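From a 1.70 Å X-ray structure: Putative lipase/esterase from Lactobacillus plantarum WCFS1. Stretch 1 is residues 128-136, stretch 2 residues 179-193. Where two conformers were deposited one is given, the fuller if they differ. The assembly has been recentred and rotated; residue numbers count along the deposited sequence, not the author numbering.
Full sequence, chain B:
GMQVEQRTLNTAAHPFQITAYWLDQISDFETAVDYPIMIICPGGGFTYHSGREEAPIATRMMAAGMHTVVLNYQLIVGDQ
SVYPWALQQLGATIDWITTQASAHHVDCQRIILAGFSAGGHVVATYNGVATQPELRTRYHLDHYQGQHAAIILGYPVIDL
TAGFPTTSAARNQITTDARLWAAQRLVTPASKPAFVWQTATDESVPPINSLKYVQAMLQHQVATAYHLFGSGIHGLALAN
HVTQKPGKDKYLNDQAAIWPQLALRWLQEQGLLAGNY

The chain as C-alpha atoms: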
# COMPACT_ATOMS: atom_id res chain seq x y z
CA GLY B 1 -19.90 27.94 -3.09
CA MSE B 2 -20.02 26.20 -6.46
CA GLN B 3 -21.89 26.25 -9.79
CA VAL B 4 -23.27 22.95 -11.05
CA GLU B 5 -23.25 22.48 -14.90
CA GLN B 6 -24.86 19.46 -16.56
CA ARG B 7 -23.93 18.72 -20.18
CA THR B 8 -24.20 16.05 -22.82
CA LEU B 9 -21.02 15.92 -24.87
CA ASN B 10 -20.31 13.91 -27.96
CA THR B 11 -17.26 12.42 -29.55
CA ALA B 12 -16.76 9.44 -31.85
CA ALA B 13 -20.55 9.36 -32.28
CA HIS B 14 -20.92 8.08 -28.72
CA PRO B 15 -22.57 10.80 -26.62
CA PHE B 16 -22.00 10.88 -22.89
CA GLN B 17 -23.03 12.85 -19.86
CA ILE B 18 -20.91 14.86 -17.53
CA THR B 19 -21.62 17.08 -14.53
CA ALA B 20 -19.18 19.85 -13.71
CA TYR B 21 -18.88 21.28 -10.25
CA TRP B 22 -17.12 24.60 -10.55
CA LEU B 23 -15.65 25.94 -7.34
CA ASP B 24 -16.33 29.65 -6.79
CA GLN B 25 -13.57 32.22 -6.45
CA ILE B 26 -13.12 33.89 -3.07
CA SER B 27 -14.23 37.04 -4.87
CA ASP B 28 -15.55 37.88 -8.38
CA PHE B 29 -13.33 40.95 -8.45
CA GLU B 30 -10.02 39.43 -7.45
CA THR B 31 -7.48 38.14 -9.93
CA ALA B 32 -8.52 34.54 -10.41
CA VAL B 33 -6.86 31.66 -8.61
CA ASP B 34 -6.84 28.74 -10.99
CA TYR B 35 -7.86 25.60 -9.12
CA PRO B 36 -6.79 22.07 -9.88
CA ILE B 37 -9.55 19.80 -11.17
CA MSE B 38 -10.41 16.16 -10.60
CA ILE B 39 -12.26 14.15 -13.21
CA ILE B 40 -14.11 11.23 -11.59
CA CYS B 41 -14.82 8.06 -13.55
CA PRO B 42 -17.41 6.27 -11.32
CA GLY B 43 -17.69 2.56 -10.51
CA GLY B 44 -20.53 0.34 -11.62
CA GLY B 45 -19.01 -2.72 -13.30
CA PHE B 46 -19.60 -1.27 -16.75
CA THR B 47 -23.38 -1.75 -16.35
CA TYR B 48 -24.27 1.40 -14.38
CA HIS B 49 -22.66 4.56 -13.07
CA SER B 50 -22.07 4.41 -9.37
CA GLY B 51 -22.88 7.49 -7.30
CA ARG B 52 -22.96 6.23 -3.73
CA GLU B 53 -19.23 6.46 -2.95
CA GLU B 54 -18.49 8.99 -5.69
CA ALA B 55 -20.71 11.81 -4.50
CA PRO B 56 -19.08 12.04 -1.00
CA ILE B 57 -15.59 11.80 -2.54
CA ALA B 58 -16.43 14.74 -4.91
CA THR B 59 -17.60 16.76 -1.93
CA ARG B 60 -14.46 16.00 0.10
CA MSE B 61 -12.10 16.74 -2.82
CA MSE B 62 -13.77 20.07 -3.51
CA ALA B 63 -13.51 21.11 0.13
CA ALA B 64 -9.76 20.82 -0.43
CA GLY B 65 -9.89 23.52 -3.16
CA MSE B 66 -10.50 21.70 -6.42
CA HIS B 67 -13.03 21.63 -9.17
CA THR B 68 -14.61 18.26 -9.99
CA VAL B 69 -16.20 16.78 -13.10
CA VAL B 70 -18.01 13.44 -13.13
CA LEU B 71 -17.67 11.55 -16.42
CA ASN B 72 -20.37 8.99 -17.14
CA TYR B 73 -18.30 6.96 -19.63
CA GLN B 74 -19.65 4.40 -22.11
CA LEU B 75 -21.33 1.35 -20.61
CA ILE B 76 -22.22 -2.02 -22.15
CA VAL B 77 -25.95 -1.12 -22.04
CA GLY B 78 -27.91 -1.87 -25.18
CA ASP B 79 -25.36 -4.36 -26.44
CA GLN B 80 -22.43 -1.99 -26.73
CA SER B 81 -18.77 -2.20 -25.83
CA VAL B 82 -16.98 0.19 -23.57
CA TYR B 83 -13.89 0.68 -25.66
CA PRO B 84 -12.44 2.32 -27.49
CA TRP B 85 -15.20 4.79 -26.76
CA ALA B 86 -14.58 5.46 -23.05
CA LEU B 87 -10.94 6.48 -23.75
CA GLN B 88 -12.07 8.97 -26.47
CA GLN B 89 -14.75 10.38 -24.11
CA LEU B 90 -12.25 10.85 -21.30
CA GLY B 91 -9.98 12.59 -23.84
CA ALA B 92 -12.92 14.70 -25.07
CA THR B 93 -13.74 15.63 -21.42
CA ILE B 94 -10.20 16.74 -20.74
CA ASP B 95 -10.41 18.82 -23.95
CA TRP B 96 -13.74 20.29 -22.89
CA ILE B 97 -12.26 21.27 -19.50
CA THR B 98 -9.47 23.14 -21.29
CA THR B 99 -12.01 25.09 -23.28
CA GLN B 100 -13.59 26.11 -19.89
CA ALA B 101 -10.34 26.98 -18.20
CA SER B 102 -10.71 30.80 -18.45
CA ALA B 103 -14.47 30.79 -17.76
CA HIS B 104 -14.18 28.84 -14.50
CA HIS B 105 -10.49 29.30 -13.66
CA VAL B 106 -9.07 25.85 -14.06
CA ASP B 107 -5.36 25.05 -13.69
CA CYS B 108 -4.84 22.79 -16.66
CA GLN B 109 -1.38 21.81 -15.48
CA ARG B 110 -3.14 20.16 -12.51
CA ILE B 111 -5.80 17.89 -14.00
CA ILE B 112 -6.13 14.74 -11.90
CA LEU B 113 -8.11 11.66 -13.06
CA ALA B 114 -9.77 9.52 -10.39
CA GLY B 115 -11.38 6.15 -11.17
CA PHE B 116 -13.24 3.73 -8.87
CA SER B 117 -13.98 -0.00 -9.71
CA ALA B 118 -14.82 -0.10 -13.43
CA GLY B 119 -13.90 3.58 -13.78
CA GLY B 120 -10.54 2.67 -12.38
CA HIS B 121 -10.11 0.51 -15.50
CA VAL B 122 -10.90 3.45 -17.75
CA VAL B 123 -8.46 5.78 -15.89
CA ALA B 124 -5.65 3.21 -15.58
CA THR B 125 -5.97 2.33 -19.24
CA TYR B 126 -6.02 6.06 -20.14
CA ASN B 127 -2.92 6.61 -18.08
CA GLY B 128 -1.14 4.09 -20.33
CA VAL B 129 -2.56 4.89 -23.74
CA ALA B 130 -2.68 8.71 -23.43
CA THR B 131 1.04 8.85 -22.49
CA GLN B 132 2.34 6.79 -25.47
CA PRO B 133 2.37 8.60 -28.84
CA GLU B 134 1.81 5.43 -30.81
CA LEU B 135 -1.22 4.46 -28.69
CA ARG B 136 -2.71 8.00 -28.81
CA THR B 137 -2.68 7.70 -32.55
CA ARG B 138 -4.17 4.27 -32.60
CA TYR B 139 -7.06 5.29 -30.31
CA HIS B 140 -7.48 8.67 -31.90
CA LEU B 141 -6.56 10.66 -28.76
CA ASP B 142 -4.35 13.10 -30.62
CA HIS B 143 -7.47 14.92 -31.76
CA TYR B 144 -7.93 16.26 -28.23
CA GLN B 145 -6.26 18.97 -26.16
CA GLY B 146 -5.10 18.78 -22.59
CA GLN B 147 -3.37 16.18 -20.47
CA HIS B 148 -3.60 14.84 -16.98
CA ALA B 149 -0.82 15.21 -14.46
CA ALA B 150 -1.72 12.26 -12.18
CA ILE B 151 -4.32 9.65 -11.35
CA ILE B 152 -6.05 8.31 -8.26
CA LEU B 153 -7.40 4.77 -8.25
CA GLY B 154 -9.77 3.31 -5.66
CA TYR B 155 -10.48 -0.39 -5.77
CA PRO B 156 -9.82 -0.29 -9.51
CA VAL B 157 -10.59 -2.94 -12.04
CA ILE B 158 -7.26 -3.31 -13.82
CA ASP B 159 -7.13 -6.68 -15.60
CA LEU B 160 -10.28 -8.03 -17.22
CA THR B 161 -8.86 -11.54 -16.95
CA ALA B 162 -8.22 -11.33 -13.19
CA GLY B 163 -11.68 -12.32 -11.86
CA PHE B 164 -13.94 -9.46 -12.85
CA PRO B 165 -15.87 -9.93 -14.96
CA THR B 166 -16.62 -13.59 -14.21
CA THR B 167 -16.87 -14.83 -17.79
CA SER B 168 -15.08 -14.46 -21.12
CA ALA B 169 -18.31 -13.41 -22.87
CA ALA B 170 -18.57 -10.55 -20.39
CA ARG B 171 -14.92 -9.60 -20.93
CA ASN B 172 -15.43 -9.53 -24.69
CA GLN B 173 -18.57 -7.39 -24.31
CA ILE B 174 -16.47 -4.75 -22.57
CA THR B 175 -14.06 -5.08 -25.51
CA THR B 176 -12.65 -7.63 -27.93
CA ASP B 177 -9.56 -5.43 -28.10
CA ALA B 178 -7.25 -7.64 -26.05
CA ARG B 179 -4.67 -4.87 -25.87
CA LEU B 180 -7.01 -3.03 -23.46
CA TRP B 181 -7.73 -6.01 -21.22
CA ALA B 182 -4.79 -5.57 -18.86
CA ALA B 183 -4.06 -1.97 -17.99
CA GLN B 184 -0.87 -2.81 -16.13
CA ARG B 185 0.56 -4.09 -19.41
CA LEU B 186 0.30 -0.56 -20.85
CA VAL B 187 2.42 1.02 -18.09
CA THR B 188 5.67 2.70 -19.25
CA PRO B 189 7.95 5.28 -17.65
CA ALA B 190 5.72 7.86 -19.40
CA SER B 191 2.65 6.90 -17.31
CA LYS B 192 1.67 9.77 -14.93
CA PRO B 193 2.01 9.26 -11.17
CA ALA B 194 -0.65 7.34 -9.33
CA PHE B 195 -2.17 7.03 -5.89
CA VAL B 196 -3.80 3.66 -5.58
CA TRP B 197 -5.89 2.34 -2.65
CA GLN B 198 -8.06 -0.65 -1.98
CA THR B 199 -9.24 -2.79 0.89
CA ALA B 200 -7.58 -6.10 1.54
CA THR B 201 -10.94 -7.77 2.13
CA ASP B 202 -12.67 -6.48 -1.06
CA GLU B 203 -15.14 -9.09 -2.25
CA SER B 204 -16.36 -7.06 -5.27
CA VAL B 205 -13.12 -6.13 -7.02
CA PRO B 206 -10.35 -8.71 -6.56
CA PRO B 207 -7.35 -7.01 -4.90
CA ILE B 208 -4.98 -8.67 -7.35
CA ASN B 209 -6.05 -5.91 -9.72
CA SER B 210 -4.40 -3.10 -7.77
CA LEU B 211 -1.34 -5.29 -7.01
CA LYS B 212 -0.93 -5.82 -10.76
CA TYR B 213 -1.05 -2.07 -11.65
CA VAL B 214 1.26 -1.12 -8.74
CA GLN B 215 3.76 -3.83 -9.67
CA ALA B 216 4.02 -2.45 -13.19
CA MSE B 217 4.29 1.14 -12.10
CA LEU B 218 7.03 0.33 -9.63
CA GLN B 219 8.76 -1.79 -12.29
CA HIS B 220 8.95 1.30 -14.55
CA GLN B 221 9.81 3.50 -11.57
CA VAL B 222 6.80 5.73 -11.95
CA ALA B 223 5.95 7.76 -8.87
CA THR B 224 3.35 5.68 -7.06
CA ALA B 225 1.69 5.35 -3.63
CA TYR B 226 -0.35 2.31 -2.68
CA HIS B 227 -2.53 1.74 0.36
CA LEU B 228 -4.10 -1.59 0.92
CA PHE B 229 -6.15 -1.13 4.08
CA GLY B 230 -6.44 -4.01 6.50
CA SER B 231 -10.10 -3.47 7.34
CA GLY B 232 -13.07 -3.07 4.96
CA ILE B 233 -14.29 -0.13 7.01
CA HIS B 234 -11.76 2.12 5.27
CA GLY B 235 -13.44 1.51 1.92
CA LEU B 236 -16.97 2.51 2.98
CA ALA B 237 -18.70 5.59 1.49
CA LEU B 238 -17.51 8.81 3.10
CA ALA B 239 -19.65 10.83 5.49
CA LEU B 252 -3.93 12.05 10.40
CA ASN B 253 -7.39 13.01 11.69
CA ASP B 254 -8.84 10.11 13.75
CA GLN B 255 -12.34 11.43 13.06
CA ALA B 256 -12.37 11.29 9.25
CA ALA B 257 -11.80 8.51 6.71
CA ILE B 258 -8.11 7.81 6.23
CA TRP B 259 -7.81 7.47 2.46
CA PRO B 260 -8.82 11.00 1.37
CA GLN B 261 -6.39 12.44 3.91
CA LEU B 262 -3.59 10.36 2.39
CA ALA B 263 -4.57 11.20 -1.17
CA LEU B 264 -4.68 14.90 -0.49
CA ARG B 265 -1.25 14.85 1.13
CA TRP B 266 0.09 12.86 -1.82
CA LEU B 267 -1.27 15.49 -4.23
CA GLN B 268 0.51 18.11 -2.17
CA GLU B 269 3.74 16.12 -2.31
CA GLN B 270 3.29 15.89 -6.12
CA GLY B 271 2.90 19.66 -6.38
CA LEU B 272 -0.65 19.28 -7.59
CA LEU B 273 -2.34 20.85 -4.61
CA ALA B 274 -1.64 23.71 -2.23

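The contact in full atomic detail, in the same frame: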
# COMPACT_ATOMS: atom_id res chain seq x y z
N GLY B 128 -2.07 4.80 -19.45
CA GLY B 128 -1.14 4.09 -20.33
C GLY B 128 -1.15 4.52 -21.78
O GLY B 128 -0.15 4.87 -22.36
N VAL B 129 -2.32 4.47 -22.36
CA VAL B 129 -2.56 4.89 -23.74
C VAL B 129 -2.26 6.36 -24.05
O VAL B 129 -1.64 6.66 -25.07
CB VAL B 129 -4.04 4.60 -24.11
CG1 VAL B 129 -4.40 5.18 -25.48
CG2 VAL B 129 -4.28 3.12 -24.09
N ALA B 130 -2.73 7.26 -23.19
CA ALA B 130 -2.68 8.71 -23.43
C ALA B 130 -1.26 9.26 -23.30
O ALA B 130 -1.04 10.41 -23.64
CB ALA B 130 -3.65 9.52 -22.48
N THR B 131 -0.32 8.43 -22.81
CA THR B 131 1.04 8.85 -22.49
C THR B 131 2.04 8.16 -23.41
O THR B 131 3.27 8.30 -23.27
CB THR B 131 1.41 8.58 -20.98
OG1 THR B 131 1.22 7.20 -20.70
CG2 THR B 131 0.62 9.44 -19.97
N GLN B 132 1.52 7.41 -24.38
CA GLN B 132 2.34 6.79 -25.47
C GLN B 132 1.90 7.27 -26.86
O GLN B 132 0.78 7.00 -27.29
CB GLN B 132 2.22 5.28 -25.44
CG GLN B 132 2.75 4.67 -24.22
CD GLN B 132 2.53 3.19 -24.15
OE1 GLN B 132 2.90 2.46 -25.05
NE2 GLN B 132 1.95 2.72 -23.05
N PRO B 133 2.79 7.97 -27.58
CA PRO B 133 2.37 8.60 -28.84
C PRO B 133 1.72 7.61 -29.80
O PRO B 133 0.78 7.94 -30.51
CB PRO B 133 3.69 9.14 -29.42
CG PRO B 133 4.59 9.30 -28.20
CD PRO B 133 4.20 8.22 -27.25
N GLU B 134 2.25 6.41 -29.83
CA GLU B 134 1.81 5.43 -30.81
C GLU B 134 0.38 5.05 -30.46
O GLU B 134 -0.47 4.94 -31.34
CB GLU B 134 2.70 4.19 -30.80
N LEU B 135 0.12 4.85 -29.16
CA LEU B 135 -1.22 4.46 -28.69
C LEU B 135 -2.24 5.61 -28.80
O LEU B 135 -3.43 5.38 -29.10
CB LEU B 135 -1.18 3.89 -27.27
CG LEU B 135 -0.43 2.57 -27.10
CD1 LEU B 135 -0.72 2.04 -25.74
CD2 LEU B 135 -0.82 1.51 -28.17
N ARG B 136 -1.81 6.86 -28.56
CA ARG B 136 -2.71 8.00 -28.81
C ARG B 136 -3.22 8.00 -30.23
O ARG B 136 -4.39 8.33 -30.50
CB ARG B 136 -2.01 9.33 -28.52
CG ARG B 136 -1.78 9.60 -27.06
CD ARG B 136 -1.53 11.06 -26.78
NE ARG B 136 -2.63 11.91 -27.23
CZ ARG B 136 -3.60 12.36 -26.44
NH1 ARG B 136 -3.63 12.01 -25.15
NH2 ARG B 136 -4.55 13.14 -26.94
N ARG B 179 -5.70 -5.80 -26.35
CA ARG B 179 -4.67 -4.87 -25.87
C ARG B 179 -5.15 -4.04 -24.68
O ARG B 179 -4.33 -3.53 -23.89
CB ARG B 179 -4.27 -3.93 -27.02
CG ARG B 179 -3.19 -2.91 -26.66
CD ARG B 179 -2.90 -1.99 -27.86
NE ARG B 179 -2.68 -2.76 -29.09
N LEU B 180 -6.46 -3.90 -24.51
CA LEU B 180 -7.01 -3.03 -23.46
C LEU B 180 -7.48 -3.85 -22.30
O LEU B 180 -8.07 -3.31 -21.37
CB LEU B 180 -8.16 -2.20 -24.00
CG LEU B 180 -7.77 -1.23 -25.10
CD1 LEU B 180 -9.00 -0.56 -25.74
CD2 LEU B 180 -6.74 -0.25 -24.57
N TRP B 181 -7.26 -5.17 -22.35
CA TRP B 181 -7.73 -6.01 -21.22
C TRP B 181 -7.02 -5.73 -19.91
O TRP B 181 -7.66 -5.65 -18.85
CB TRP B 181 -7.66 -7.49 -21.58
CG TRP B 181 -8.72 -7.88 -22.49
CD1 TRP B 181 -9.81 -7.14 -22.87
CD2 TRP B 181 -8.82 -9.13 -23.20
NE1 TRP B 181 -10.59 -7.86 -23.77
CE2 TRP B 181 -10.00 -9.08 -23.98
CE3 TRP B 181 -8.02 -10.28 -23.24
CZ2 TRP B 181 -10.40 -10.14 -24.78
CZ3 TRP B 181 -8.42 -11.32 -24.05
CH2 TRP B 181 -9.59 -11.25 -24.81
N ALA B 182 -5.70 -5.64 -20.00
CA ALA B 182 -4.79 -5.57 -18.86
C ALA B 182 -4.06 -4.25 -18.83
O ALA B 182 -3.04 -4.06 -19.49
CB ALA B 182 -3.82 -6.74 -18.88
N ALA B 183 -4.59 -3.31 -18.04
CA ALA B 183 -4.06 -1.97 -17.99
C ALA B 183 -2.62 -1.91 -17.49
O ALA B 183 -1.88 -1.04 -17.82
CB ALA B 183 -4.94 -1.07 -17.11
N GLN B 184 -2.22 -2.85 -16.65
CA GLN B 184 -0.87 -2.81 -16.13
C GLN B 184 0.15 -3.06 -17.26
O GLN B 184 1.32 -2.68 -17.18
CB GLN B 184 -0.71 -3.82 -15.00
CG GLN B 184 -0.62 -5.30 -15.36
CD GLN B 184 -1.95 -6.00 -15.67
OE1 GLN B 184 -2.98 -5.34 -15.89
NE2 GLN B 184 -1.95 -7.35 -15.66
N ARG B 185 -0.31 -3.76 -18.29
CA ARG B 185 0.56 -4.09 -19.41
C ARG B 185 0.85 -2.88 -20.30
O ARG B 185 1.72 -2.94 -21.19
CB ARG B 185 0.02 -5.24 -20.24
CG ARG B 185 -0.01 -6.56 -19.52
CD ARG B 185 -0.49 -7.66 -20.47
NE ARG B 185 -0.53 -8.98 -19.84
CZ ARG B 185 0.56 -9.66 -19.51
NH1 ARG B 185 1.74 -9.12 -19.73
NH2 ARG B 185 0.46 -10.86 -18.95
N LEU B 186 0.14 -1.79 -20.06
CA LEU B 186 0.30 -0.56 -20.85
C LEU B 186 1.12 0.50 -20.10
O LEU B 186 1.30 1.63 -20.57
CB LEU B 186 -1.06 0.01 -21.24
CG LEU B 186 -2.03 -0.94 -21.98
CD1 LEU B 186 -3.39 -0.31 -22.30
CD2 LEU B 186 -1.41 -1.45 -23.23
N VAL B 187 1.59 0.13 -18.91
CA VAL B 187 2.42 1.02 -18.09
C VAL B 187 3.81 1.16 -18.76
O VAL B 187 4.37 0.18 -19.26
CB VAL B 187 2.58 0.53 -16.63
CG1 VAL B 187 3.62 1.36 -15.86
CG2 VAL B 187 1.18 0.50 -15.92
N THR B 188 4.30 2.39 -18.78
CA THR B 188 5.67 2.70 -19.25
C THR B 188 6.19 3.86 -18.36
O THR B 188 5.47 4.38 -17.53
CB THR B 188 5.71 3.17 -20.73
OG1 THR B 188 5.17 4.50 -20.84
CG2 THR B 188 4.96 2.19 -21.67
N PRO B 189 7.47 4.19 -18.48
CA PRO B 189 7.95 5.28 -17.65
C PRO B 189 7.24 6.60 -17.93
O PRO B 189 7.39 7.55 -17.16
CB PRO B 189 9.44 5.33 -18.04
CG PRO B 189 9.73 3.90 -18.32
CD PRO B 189 8.57 3.47 -19.13
N ALA B 190 6.48 6.65 -19.01
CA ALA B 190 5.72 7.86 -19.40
C ALA B 190 4.37 7.99 -18.66
O ALA B 190 3.72 9.03 -18.73
CB ALA B 190 5.47 7.88 -20.92
N SER B 191 3.93 6.91 -18.03
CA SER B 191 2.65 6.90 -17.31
C SER B 191 2.72 7.99 -16.23
O SER B 191 3.78 8.18 -15.63
CB SER B 191 2.36 5.55 -16.66
OG SER B 191 2.10 4.56 -17.65
N LYS B 192 1.63 8.71 -15.97
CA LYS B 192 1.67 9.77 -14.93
C LYS B 192 1.58 9.11 -13.56
O LYS B 192 1.10 7.98 -13.42
CB LYS B 192 0.51 10.76 -15.06
CG LYS B 192 0.39 11.45 -16.39
CD LYS B 192 1.66 12.21 -16.75
CE LYS B 192 1.53 12.79 -18.19
NZ LYS B 192 2.66 13.69 -18.55
N PRO B 193 2.04 9.80 -12.52
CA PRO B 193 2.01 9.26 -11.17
C PRO B 193 0.60 8.85 -10.70
O PRO B 193 -0.42 9.45 -11.06
CB PRO B 193 2.54 10.44 -10.33
CG PRO B 193 3.44 11.12 -11.23
CD PRO B 193 2.71 11.10 -12.55
O HOH W 1 2.44 4.75 -20.44

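A helix that begins earlier in the chain, a type I turn from Val129 to Gln132 and the start of the next helix pack against a 3-10 segment, residues 183-186, and the type I turn Thr188-Ser191 that follows it. The two stretches bury 431 Å² between them, and no direct hydrogen bond crosses among the modelled atoms. The backbones come closest at Gly128, whose CA lies 4.9 Å from Leu186 CA and 3.5 Å from Leu186 O. The absence of a side chain permits this approach: a CB on Gly128 would point toward the other stretch and sit 2.8 Å from Leu186 CB, a clash. Leu186 itself is the centre of the apolar contact. Its CD1 meets Val129 CG2 at 4.0 Å and its CD2 meets Leu135 CD1 at 4.4 Å, so one leucine touches both helical segments. Leu180 CD2 extends the patch, 4.2 Å from Val129 CG2, while Leu135 CD2 packs on the aliphatic Arg179 CD at 4.1 Å.

Thr131 covers the most surface, facing the second turn. Its carbonyl O lies 3.2 Å from Ala190 CB, and its CG2 rests 3.9 Å from Lys192 CE, a methyl against the aliphatic part of the lysine. Its OG1 instead faces water 1, which donates a hydrogen bond to it at 2.7 Å. The same water bonds Thr188 OG1 and Ser191 OG, each at 2.8 Å, and weakly Leu186 O at 3.3 Å, so it joins the stretches where their own polar atoms do not bond directly.

Gln132, at the N-cap position of the second helix, reaches back with its side chain: NE2 makes a weak hydrogen bond to Gly128 O at 3.1 Å. NE2 also lies 2.8 Å from Leu186 O, but the angle is too poor for a hydrogen bond, and 3.4 Å from Thr188 CG2.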